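Local coordinates for chemotaxis protein CheX (Vibrio vulnificus, PDB 6VPW) that probably acts as a CheY-P phosphatase that helps terminate the chemotaxis signal, at residues G66-I71 and N81-E86; N9-S14 and R104-S109; G57-T62 and N96-G101. All blocks are in the same frame, centred on the assembly; numbering follows the deposited sequence. Where two conformers were deposited one is given.

Interaction 1. Residues G66-I71 and N81-E86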
ATOM      1  N   GLY A  66       0.177 -19.996   3.181  1.00 35.50           N
ATOM      2  CA  GLY A  66      -0.197 -21.046   4.148  1.00 35.70           C
ATOM      3  C   GLY A  66      -0.801 -20.456   5.410  1.00 34.87           C
ATOM      4  O   GLY A  66      -1.832 -20.976   5.886  1.00 36.30           O
ATOM      5  N   LEU A  67      -0.193 -19.385   5.918  1.00 34.12           N
ATOM      6  CA  LEU A  67      -0.649 -18.726   7.170  1.00 31.80           C
ATOM      7  C   LEU A  67      -1.986 -18.013   6.934  1.00 31.03           C
ATOM      8  O   LEU A  67      -2.906 -18.166   7.769  1.00 32.77           O
ATOM      9  CB  LEU A  67       0.442 -17.756   7.624  1.00 31.85           C
ATOM     10  CG  LEU A  67       0.095 -16.894   8.834  1.00 30.47           C
ATOM     11  CD1 LEU A  67      -0.402 -17.752   9.982  1.00 30.84           C
ATOM     12  CD2 LEU A  67       1.290 -16.066   9.255  1.00 30.17           C
ATOM     13  N   ALA A  68      -2.078 -17.254   5.845  1.00 31.83           N
ATOM     14  CA  ALA A  68      -3.341 -16.588   5.467  1.00 31.31           C
ATOM     15  C   ALA A  68      -4.472 -17.627   5.369  1.00 32.58           C
ATOM     16  O   ALA A  68      -5.570 -17.366   5.908  1.00 34.30           O
ATOM     17  CB  ALA A  68      -3.142 -15.859   4.155  1.00 32.61           C
ATOM     18  N   LEU A  69      -4.232 -18.753   4.687  1.00 34.82           N
ATOM     19  CA  LEU A  69      -5.287 -19.791   4.553  1.00 38.47           C
ATOM     20  C   LEU A  69      -5.621 -20.362   5.938  1.00 37.14           C
ATOM     21  O   LEU A  69      -6.817 -20.608   6.190  1.00 39.14           O
ATOM     22  CB  LEU A  69      -4.834 -20.881   3.573  1.00 41.73           C
ATOM     23  CG  LEU A  69      -4.704 -20.455   2.108  1.00 44.20           C
ATOM     24  CD1 LEU A  69      -4.185 -21.599   1.245  1.00 47.22           C
ATOM     25  CD2 LEU A  69      -6.030 -19.961   1.561  1.00 46.58           C
ATOM     26  N   GLU A  70      -4.624 -20.516   6.820  1.00 38.37           N
ATOM     27  CA  GLU A  70      -4.905 -21.069   8.176  1.00 38.84           C
ATOM     28  C   GLU A  70      -5.771 -20.076   8.956  1.00 36.12           C
ATOM     29  O   GLU A  70      -6.744 -20.512   9.591  1.00 38.47           O
ATOM     30  CB  GLU A  70      -3.614 -21.385   8.932  1.00 41.93           C
ATOM     31  CG  GLU A  70      -3.820 -22.292  10.136  1.00 42.80           C
ATOM     32  CD  GLU A  70      -4.155 -23.736   9.807  1.00 44.42           C
ATOM     33  OE1 GLU A  70      -3.963 -24.155   8.636  1.00 43.81           O
ATOM     34  OE2 GLU A  70      -4.638 -24.433  10.708  1.00 51.05           O
ATOM     35  N   ILE A  71      -5.436 -18.786   8.904  1.00 34.97           N
ATOM     36  CA  ILE A  71      -6.252 -17.741   9.588  1.00 34.22           C
ATOM     37  C   ILE A  71      -7.691 -17.807   9.056  1.00 36.78           C
ATOM     38  O   ILE A  71      -8.628 -17.854   9.893  1.00 36.58           O
ATOM     39  CB  ILE A  71      -5.599 -16.351   9.409  1.00 33.23           C
ATOM     40  CG1 ILE A  71      -4.248 -16.293  10.125  1.00 31.40           C
ATOM     41  CG2 ILE A  71      -6.521 -15.230   9.867  1.00 33.57           C
ATOM     42  CD1 ILE A  71      -3.418 -15.076   9.784  1.00 30.49           C
ATOM     43  N   ASN A  81     -10.180 -22.025  -1.228  1.00 73.69           N
ATOM     44  CA  ASN A  81      -9.366 -22.695  -2.280  1.00 82.97           C
ATOM     45  C   ASN A  81      -7.956 -22.090  -2.401  1.00 83.19           C
ATOM     46  O   ASN A  81      -6.973 -22.809  -2.120  1.00 89.33           O
ATOM     47  CB  ASN A  81     -10.070 -22.655  -3.644  1.00 86.76           C
ATOM     48  CG  ASN A  81      -9.389 -23.492  -4.707  1.00 90.15           C
ATOM     49  OD1 ASN A  81      -8.440 -24.221  -4.427  1.00 92.05           O
ATOM     50  ND2 ASN A  81      -9.879 -23.409  -5.934  1.00 92.59           N
ATOM     51  N   GLY A  82      -7.867 -20.815  -2.785  1.00 75.59           N
ATOM     52  CA  GLY A  82      -6.598 -20.060  -2.796  1.00 66.92           C
ATOM     53  C   GLY A  82      -6.805 -18.696  -2.165  1.00 62.44           C
ATOM     54  O   GLY A  82      -7.711 -18.591  -1.308  1.00 55.40           O
ATOM     55  N   LEU A  83      -6.015 -17.697  -2.578  1.00 60.59           N
ATOM     56  CA  LEU A  83      -6.137 -16.298  -2.075  1.00 63.21           C
ATOM     57  C   LEU A  83      -7.254 -15.571  -2.842  1.00 61.97           C
ATOM     58  O   LEU A  83      -6.954 -14.564  -3.520  1.00 64.56           O
ATOM     59  CB  LEU A  83      -4.784 -15.600  -2.249  1.00 60.84           C
ATOM     60  CG  LEU A  83      -3.616 -16.262  -1.521  1.00 61.30           C
ATOM     61  CD1 LEU A  83      -2.313 -15.527  -1.793  1.00 59.47           C
ATOM     62  CD2 LEU A  83      -3.887 -16.338  -0.027  1.00 57.77           C
ATOM     63  N   ASN A  84      -8.500 -16.037  -2.691  1.00 61.48           N
ATOM     64  CA  ASN A  84      -9.669 -15.474  -3.427  1.00 60.82           C
ATOM     65  C   ASN A  84     -10.070 -14.102  -2.849  1.00 60.87           C
ATOM     66  O   ASN A  84      -9.434 -13.636  -1.861  1.00 46.70           O
ATOM     67  CB  ASN A  84     -10.838 -16.468  -3.444  1.00 63.26           C
ATOM     68  CG  ASN A  84     -11.358 -16.812  -2.063  1.00 62.67           C
ATOM     69  OD1 ASN A  84     -11.305 -15.990  -1.150  1.00 57.48           O
ATOM     70  ND2 ASN A  84     -11.868 -18.021  -1.901  1.00 58.35           N
ATOM     71  N   GLU A  85     -11.082 -13.467  -3.453  1.00 58.24           N
ATOM     72  CA  GLU A  85     -11.545 -12.136  -2.970  1.00 63.50           C
ATOM     73  C   GLU A  85     -11.917 -12.232  -1.486  1.00 59.21           C
ATOM     74  O   GLU A  85     -11.734 -11.226  -0.771  1.00 49.23           O
ATOM     75  CB  GLU A  85     -12.718 -11.600  -3.795  1.00 68.98           C
ATOM     76  CG  GLU A  85     -12.299 -11.012  -5.129  1.00 75.82           C
ATOM     77  CD  GLU A  85     -13.388 -10.224  -5.841  1.00 85.10           C
ATOM     78  OE1 GLU A  85     -13.039  -9.321  -6.628  1.00 87.69           O
ATOM     79  OE2 GLU A  85     -14.582 -10.512  -5.606  1.00 89.73           O
ATOM     80  N   GLU A  86     -12.390 -13.400  -1.041  1.00 55.49           N
ATOM     81  CA  GLU A  86     -12.772 -13.557   0.389  1.00 54.78           C
ATOM     82  C   GLU A  86     -11.508 -13.451   1.262  1.00 47.30           C
ATOM     83  O   GLU A  86     -11.595 -12.852   2.336  1.00 42.71           O
ATOM     84  CB  GLU A  86     -13.516 -14.879   0.582  1.00 61.10           C
ATOM     85  CG  GLU A  86     -14.335 -14.946   1.853  1.00 64.08           C
ATOM     86  CD  GLU A  86     -15.184 -16.203   1.961  1.00 68.66           C
ATOM     87  OE1 GLU A  86     -15.140 -17.025   1.021  1.00 70.39           O
ATOM     88  OE2 GLU A  86     -15.888 -16.355   2.979  1.00 71.64           O
TER

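Interaction 2. Residues N9-S14 and R104-S109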
ATOM      1  N   ASN A   9       5.715  -1.494  19.771  1.00 36.88           N
ATOM      2  CA  ASN A   9       5.006  -2.510  20.601  1.00 37.67           C
ATOM      3  C   ASN A   9       3.491  -2.491  20.397  1.00 35.41           C
ATOM      4  O   ASN A   9       2.888  -3.555  20.312  1.00 35.12           O
ATOM      5  CB  ASN A   9       5.408  -2.391  22.068  1.00 38.45           C
ATOM      6  CG  ASN A   9       6.854  -2.782  22.273  1.00 41.15           C
ATOM      7  OD1 ASN A   9       7.442  -3.438  21.420  1.00 43.31           O
ATOM      8  ND2 ASN A   9       7.426  -2.396  23.395  1.00 42.05           N
ATOM      9  N   PRO A  10       2.804  -1.330  20.389  1.00 35.48           N
ATOM     10  CA  PRO A  10       1.360  -1.313  20.145  1.00 35.40           C
ATOM     11  C   PRO A  10       0.956  -2.038  18.852  1.00 34.77           C
ATOM     12  O   PRO A  10      -0.045  -2.754  18.906  1.00 32.86           O
ATOM     13  CB  PRO A  10       1.026   0.179  20.090  1.00 37.09           C
ATOM     14  CG  PRO A  10       2.076   0.813  20.968  1.00 36.51           C
ATOM     15  CD  PRO A  10       3.330   0.002  20.718  1.00 36.15           C
ATOM     16  N   PHE A  11       1.706  -1.844  17.749  1.00 32.87           N
ATOM     17  CA  PHE A  11       1.391  -2.540  16.469  1.00 30.97           C
ATOM     18  C   PHE A  11       1.672  -4.049  16.601  1.00 29.21           C
ATOM     19  O   PHE A  11       0.831  -4.836  16.179  1.00 29.82           O
ATOM     20  CB  PHE A  11       2.118  -1.912  15.265  1.00 28.89           C
ATOM     21  CG  PHE A  11       1.447  -0.673  14.732  1.00 30.00           C
ATOM     22  CD1 PHE A  11       0.429  -0.769  13.792  1.00 29.58           C
ATOM     23  CD2 PHE A  11       1.775   0.587  15.217  1.00 31.27           C
ATOM     24  CE1 PHE A  11      -0.241   0.364  13.345  1.00 30.54           C
ATOM     25  CE2 PHE A  11       1.120   1.719  14.754  1.00 32.50           C
ATOM     26  CZ  PHE A  11       0.117   1.608  13.815  1.00 32.20           C
ATOM     27  N   LEU A  12       2.817  -4.418  17.172  1.00 31.54           N
ATOM     28  CA  LEU A  12       3.229  -5.841  17.327  1.00 32.62           C
ATOM     29  C   LEU A  12       2.184  -6.565  18.185  1.00 32.27           C
ATOM     30  O   LEU A  12       1.684  -7.609  17.743  1.00 32.92           O
ATOM     31  CB  LEU A  12       4.626  -5.868  17.958  1.00 34.66           C
ATOM     32  CG  LEU A  12       5.343  -7.218  18.030  1.00 36.98           C
ATOM     33  CD1 LEU A  12       6.835  -7.010  18.195  1.00 40.32           C
ATOM     34  CD2 LEU A  12       4.816  -8.085  19.168  1.00 41.02           C
ATOM     35  N   ALA A  13       1.843  -5.986  19.334  1.00 31.17           N
ATOM     36  CA  ALA A  13       0.848  -6.567  20.265  1.00 31.72           C
ATOM     37  C   ALA A  13      -0.522  -6.671  19.582  1.00 29.10           C
ATOM     38  O   ALA A  13      -1.222  -7.697  19.753  1.00 28.74           O
ATOM     39  CB  ALA A  13       0.790  -5.717  21.519  1.00 34.07           C
ATOM     40  N   SER A  14      -0.867  -5.660  18.779  0.60 28.10           N
ATOM     41  CA  SER A  14      -2.190  -5.634  18.106  0.60 27.13           C
ATOM     42  C   SER A  14      -2.334  -6.797  17.112  0.60 26.88           C
ATOM     43  O   SER A  14      -3.416  -7.421  17.111  0.60 27.35           O
ATOM     44  CB  SER A  14      -2.436  -4.313  17.439  0.60 26.52           C
ATOM     45  OG  SER A  14      -3.772  -4.231  16.990  0.60 25.97           O
ATOM     46  N   ARG A 104      -5.791   3.159  19.091  0.50 28.63           N
ATOM     47  CA  ARG A 104      -6.453   3.365  20.404  0.50 30.59           C
ATOM     48  C   ARG A 104      -5.379   3.379  21.499  0.50 30.55           C
ATOM     49  O   ARG A 104      -5.442   4.272  22.369  0.50 31.71           O
ATOM     50  CB  ARG A 104      -7.526   2.298  20.648  0.50 31.26           C
ATOM     51  CG  ARG A 104      -8.453   2.634  21.810  0.50 33.21           C
ATOM     52  CD  ARG A 104      -9.527   1.599  22.110  0.50 34.70           C
ATOM     53  NE  ARG A 104     -10.525   1.420  21.060  0.50 34.11           N
ATOM     54  CZ  ARG A 104     -11.563   2.224  20.856  0.50 34.23           C
ATOM     55  NH1 ARG A 104     -11.733   3.301  21.601  0.50 35.03           N
ATOM     56  NH2 ARG A 104     -12.425   1.959  19.890  0.50 35.93           N
ATOM     57  N   ILE A 105      -4.403   2.466  21.419  1.00 30.81           N
ATOM     58  CA  ILE A 105      -3.322   2.384  22.451  1.00 31.85           C
ATOM     59  C   ILE A 105      -2.438   3.642  22.377  1.00 32.92           C
ATOM     60  O   ILE A 105      -2.195   4.273  23.420  1.00 33.27           O
ATOM     61  CB  ILE A 105      -2.520   1.074  22.296  1.00 32.96           C
ATOM     62  CG1 ILE A 105      -3.421  -0.137  22.558  1.00 35.93           C
ATOM     63  CG2 ILE A 105      -1.302   1.070  23.218  1.00 34.05           C
ATOM     64  CD1 ILE A 105      -2.878  -1.463  22.056  1.00 37.41           C
ATOM     65  N   LEU A 106      -1.989   4.005  21.182  1.00 29.89           N
ATOM     66  CA  LEU A 106      -1.096   5.184  21.020  1.00 31.07           C
ATOM     67  C   LEU A 106      -1.811   6.479  21.420  1.00 31.60           C
ATOM     68  O   LEU A 106      -1.121   7.392  21.921  1.00 31.78           O
ATOM     69  CB  LEU A 106      -0.600   5.196  19.574  1.00 30.76           C
ATOM     70  CG  LEU A 106       0.500   4.169  19.319  1.00 32.80           C
ATOM     71  CD1 LEU A 106       0.706   3.916  17.838  1.00 32.03           C
ATOM     72  CD2 LEU A 106       1.797   4.621  19.988  1.00 34.03           C
ATOM     73  N   ALA A 107      -3.135   6.554  21.245  1.00 31.86           N
ATOM     74  CA  ALA A 107      -3.859   7.786  21.648  1.00 32.04           C
ATOM     75  C   ALA A 107      -3.703   8.004  23.162  1.00 34.56           C
ATOM     76  O   ALA A 107      -3.638   9.162  23.601  1.00 36.57           O
ATOM     77  CB  ALA A 107      -5.306   7.712  21.229  1.00 31.62           C
ATOM     78  N   GLU A 108      -3.575   6.925  23.936  1.00 35.49           N
ATOM     79  CA  GLU A 108      -3.421   7.059  25.408  1.00 37.72           C
ATOM     80  C   GLU A 108      -2.011   7.553  25.751  1.00 40.52           C
ATOM     81  O   GLU A 108      -1.816   7.994  26.901  1.00 41.66           O
ATOM     82  CB  GLU A 108      -3.748   5.738  26.098  1.00 37.41           C
ATOM     83  CG  GLU A 108      -5.179   5.291  25.879  1.00 37.19           C
ATOM     84  CD  GLU A 108      -6.247   6.296  26.279  1.00 40.43           C
ATOM     85  OE1 GLU A 108      -5.944   7.210  27.055  1.00 41.54           O
ATOM     86  OE2 GLU A 108      -7.389   6.146  25.815  1.00 43.60           O
ATOM     87  N   SER A 109      -1.096   7.536  24.773  1.00 41.23           N
ATOM     88  CA  SER A 109       0.306   7.998  24.971  1.00 42.01           C
ATOM     89  C   SER A 109       0.527   9.338  24.252  1.00 43.12           C
ATOM     90  O   SER A 109       1.686   9.717  24.111  1.00 44.78           O
ATOM     91  CB  SER A 109       1.294   6.961  24.478  1.00 42.88           C
ATOM     92  OG  SER A 109       1.058   5.692  25.072  1.00 45.84           O
TER

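Interaction 3. Residues G57-T62 and N96-G101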
ATOM      1  N   GLY A  57       2.574   8.321   8.307  1.00 28.53           N
ATOM      2  CA  GLY A  57       3.380   7.130   8.004  1.00 29.36           C
ATOM      3  C   GLY A  57       2.549   6.049   7.365  1.00 27.50           C
ATOM      4  O   GLY A  57       1.440   6.357   6.859  1.00 25.98           O
ATOM      5  N   SER A  58       3.092   4.841   7.341  1.00 26.72           N
ATOM      6  CA  SER A  58       2.396   3.694   6.706  1.00 28.75           C
ATOM      7  C   SER A  58       2.730   2.411   7.461  1.00 28.17           C
ATOM      8  O   SER A  58       3.766   2.362   8.136  1.00 29.14           O
ATOM      9  CB  SER A  58       2.771   3.569   5.247  1.00 31.75           C
ATOM     10  OG  SER A  58       4.199   3.546   5.085  1.00 38.73           O
ATOM     11  N   MET A  59       1.825   1.447   7.371  1.00 28.98           N
ATOM     12  CA  MET A  59       2.032   0.115   7.974  1.00 28.46           C
ATOM     13  C   MET A  59       1.629  -0.943   6.935  1.00 28.97           C
ATOM     14  O   MET A  59       0.670  -0.700   6.152  1.00 24.99           O
ATOM     15  CB  MET A  59       1.200  -0.007   9.254  1.00 30.43           C
ATOM     16  CG  MET A  59       1.431  -1.297  10.006  1.00 39.88           C
ATOM     17  SD  MET A  59       0.258  -2.564   9.510  1.00 45.49           S
ATOM     18  CE  MET A  59      -1.122  -2.152  10.576  1.00 43.08           C
ATOM     19  N   SER A  60       2.381  -2.042   6.884  1.00 26.84           N
ATOM     20  CA  SER A  60       2.018  -3.191   6.026  1.00 24.96           C
ATOM     21  C   SER A  60       2.105  -4.469   6.870  1.00 23.72           C
ATOM     22  O   SER A  60       2.929  -4.516   7.805  1.00 23.07           O
ATOM     23  CB  SER A  60       2.878  -3.287   4.788  1.00 26.49           C
ATOM     24  OG  SER A  60       4.257  -3.372   5.119  1.00 26.55           O
ATOM     25  N   ILE A  61       1.177  -5.385   6.621  1.00 24.14           N
ATOM     26  CA  ILE A  61       1.197  -6.743   7.217  1.00 25.88           C
ATOM     27  C   ILE A  61       1.292  -7.688   6.036  1.00 25.16           C
ATOM     28  O   ILE A  61       0.390  -7.635   5.174  1.00 24.79           O
ATOM     29  CB  ILE A  61      -0.049  -7.074   8.052  1.00 28.79           C
ATOM     30  CG1 ILE A  61      -0.359  -5.995   9.090  1.00 31.61           C
ATOM     31  CG2 ILE A  61       0.140  -8.439   8.687  1.00 29.78           C
ATOM     32  CD1 ILE A  61      -1.672  -6.216   9.799  1.00 38.08           C
ATOM     33  N   THR A  62       2.330  -8.514   6.018  1.00 24.83           N
ATOM     34  CA  THR A  62       2.528  -9.458   4.897  1.00 25.31           C
ATOM     35  C   THR A  62       2.421 -10.873   5.448  1.00 25.79           C
ATOM     36  O   THR A  62       3.045 -11.134   6.507  1.00 24.56           O
ATOM     37  CB  THR A  62       3.883  -9.200   4.232  1.00 28.57           C
ATOM     38  OG1 THR A  62       3.855  -7.865   3.709  1.00 29.35           O
ATOM     39  CG2 THR A  62       4.171 -10.211   3.148  1.00 30.10           C
ATOM     40  N   ASN A  96      -7.204  -3.315   9.113  1.00 27.20           N
ATOM     41  CA  ASN A  96      -8.030  -2.286   9.811  1.00 28.35           C
ATOM     42  C   ASN A  96      -8.085  -2.550  11.319  1.00 27.09           C
ATOM     43  O   ASN A  96      -7.922  -1.582  12.101  1.00 25.55           O
ATOM     44  CB  ASN A  96      -9.462  -2.233   9.275  1.00 30.91           C
ATOM     45  CG  ASN A  96      -9.668  -1.219   8.172  1.00 35.76           C
ATOM     46  OD1 ASN A  96      -8.905  -0.257   8.066  1.00 37.19           O
ATOM     47  ND2 ASN A  96     -10.735  -1.386   7.395  1.00 35.24           N
ATOM     48  N   MET A  97      -8.292  -3.806  11.720  1.00 26.67           N
ATOM     49  CA  MET A  97      -8.412  -4.109  13.170  1.00 27.68           C
ATOM     50  C   MET A  97      -7.068  -3.885  13.864  1.00 26.28           C
ATOM     51  O   MET A  97      -7.068  -3.333  14.985  1.00 28.59           O
ATOM     52  CB  MET A  97      -8.862  -5.558  13.406  1.00 28.95           C
ATOM     53  CG  MET A  97     -10.339  -5.785  13.167  1.00 32.76           C
ATOM     54  SD  MET A  97     -10.819  -7.502  13.585  1.00 38.90           S
ATOM     55  CE  MET A  97      -9.987  -8.399  12.285  1.00 34.84           C
ATOM     56  N   VAL A  98      -5.967  -4.285  13.231  1.00 24.51           N
ATOM     57  CA  VAL A  98      -4.639  -4.117  13.884  1.00 25.52           C
ATOM     58  C   VAL A  98      -4.340  -2.620  14.017  1.00 26.34           C
ATOM     59  O   VAL A  98      -3.896  -2.184  15.106  1.00 26.35           O
ATOM     60  CB  VAL A  98      -3.534  -4.850  13.105  1.00 26.06           C
ATOM     61  CG1 VAL A  98      -2.143  -4.469  13.594  1.00 26.67           C
ATOM     62  CG2 VAL A  98      -3.729  -6.359  13.173  1.00 27.39           C
ATOM     63  N   THR A  99      -4.572  -1.862  12.944  1.00 25.59           N
ATOM     64  CA  THR A  99      -4.303  -0.401  12.961  1.00 25.53           C
ATOM     65  C   THR A  99      -5.219   0.294  13.977  1.00 26.53           C
ATOM     66  O   THR A  99      -4.711   1.190  14.703  1.00 27.11           O
ATOM     67  CB  THR A  99      -4.462   0.198  11.564  1.00 27.21           C
ATOM     68  OG1 THR A  99      -3.637  -0.598  10.712  1.00 29.14           O
ATOM     69  CG2 THR A  99      -4.053   1.653  11.500  1.00 28.28           C
ATOM     70  N   GLY A 100      -6.501  -0.088  14.008  1.00 25.63           N
ATOM     71  CA  GLY A 100      -7.494   0.466  14.946  1.00 26.91           C
ATOM     72  C   GLY A 100      -7.078   0.254  16.390  1.00 26.84           C
ATOM     73  O   GLY A 100      -7.197   1.198  17.184  1.00 27.43           O
ATOM     74  N   GLY A 101      -6.622  -0.957  16.720  1.00 27.12           N
ATOM     75  CA  GLY A 101      -6.128  -1.259  18.075  1.00 27.86           C
ATOM     76  C   GLY A 101      -4.879  -0.439  18.424  1.00 26.59           C
ATOM     77  O   GLY A 101      -4.812   0.081  19.548  1.00 28.72           O
TER

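Interaction 1. Residues G66-I71 and N81-E86
Ala68 and Leu69, neighbours on one face of the helix 65-76, make apolar contacts with the loop residue Leu83, and Leu69 also lies against the backbone of Gly82; no hydrogen bond joins the two segments. The CD2 branch of Leu69 does most of the touching and lies 3.6 Å from the carbonyl oxygen of Gly82, a methyl against a backbone acceptor. Its CG stands anti to its own carbonyl carbon (chi1 -68°), which lets CD2 reach the Gly82 carbonyl. Leu83 extends its CD2 methyl back to the helix, where it comes within 4.3 Å of Ala68 CB and, more loosely, 4.5 Å of Leu69 CD2.

Together these contacts join helix 65-76 to the loop leading into the long helix 85-107 of the CheX family domain. Backbone geometry shapes the loop: Leu83 is the centre of an inverse gamma turn, and a weak bond of 3.0 Å runs from Asn84 N to Gly82 O, the same oxygen that Leu69 covers.

Asn84 caps the N-terminus of helix 85-107: its OD1 accepts from Val87 N and also, weakly, from Glu86 N at 2.8 Å and a bent 115°. Around the contact, Glu86 packs on Met72 and Leu76 of helix 65-76, a further link between the same two helices, and Leu83 touches Glu65.

Interaction 2. Residues N9-S14 and R104-S109
Pro10 lays its ring against Ile105 and Leu106, two consecutive residues of the helix 85-107. Pro10 CB meets the CG2 branch of Ile105 at 4.0 Å, while Pro10 CG lies 3.9 Å from Leu106 CD2, and the ring and the leucine side chain cross at about a right angle. The other leucine methyl goes to a different partner: Leu106 CD1 comes 3.8 Å from Phe11 CE2, an approach oblique to the aromatic ring. Leu106 thus forks between two residues of the helix 8-23, one methyl for each.

In Leu106 a chi1 of -77° puts CG anti to the carbonyl carbon, turning the branch point toward helix 8-23. Ile105 has a similar chi1 (-64°), which leaves its CG2 anti to the backbone N and facing the proline. The contact is purely apolar, and it grades from the buried Phe11 and Leu106 to the exposed Ile105.

Further out, Phe113 packs on both Phe11 and Leu106, and Phe111 adds to the leucine. Ser14 OG, one turn beyond Pro10, hydrogen-bonds to Val98 O of helix 85-107. Helix 8-23 lies beside helix 85-107, with Phe11 dipping onto Ile152 and Phe154 of strand 148-154 and Leu12 onto Met139 and Phe141 of strand 137-142.

Interaction 3. Residues G57-T62 and N96-G101
Val98 and Thr99 of the helix 85-107 face Met59 and Ile61 of strand 56-63; the axes of strand segment 57-62 and helix segment 96-101 approach to 10.0 Å, with their directions 135° apart.

Val98 splits its branches between the two strand residues. Its CG2 meets Ile61 CD1 tip to tip at 4.0 Å, and its CG1, set anti to the backbone N (chi1 169°), takes Met59 CE at 3.9 Å, the two side chains crossing at about a right angle. Leu15 and Val18 of helix 8-23 also pack on Val98.

Thr99 follows, and it and Met59 run alongside each other, pointing opposite ways. Its OG1 is hydrogen-bonded to Thr95 O, one turn back. The Met59 chain is bent at chi2 and chi3, and its end comes close to both helix residues. The methyl carbon Met59 CE is modelled 3.0 Å from Thr99 OG1, a doubtful value, too close for an ordinary methyl contact.

On the strand's other face, Ser58 and Ser60 both bond His130, and Ser58 OG also reaches Thr117 of the second subunit. A long helix laid across the inner strands of an antiparallel sheet fits the CheC-like phosphatase fold, in which a Glu-x-x-Asn signature, probably including Asn96 here, sits on this helix.

The three contacts are strung along helix 85-107: the loop entering it and its first turn belong to the segment of interaction 1, its middle to interaction 3 and its end to interaction 2. Interactions 1 and 2 lie on opposite sides of the chain's centre, their centres 27 Å apart, and do not touch. Interaction 3, whose centre is 11 Å from that of interaction 2, continues directly into it: Phe11 CD1 packs 3.8 Å from Met59 CE. Interaction 1 connects to interaction 3 through sequence, since strand 56-63 leads into helix 65-76, although their centres are 19 Å apart. Asn96, the probable signature residue, lies in the helical segment of interaction 3.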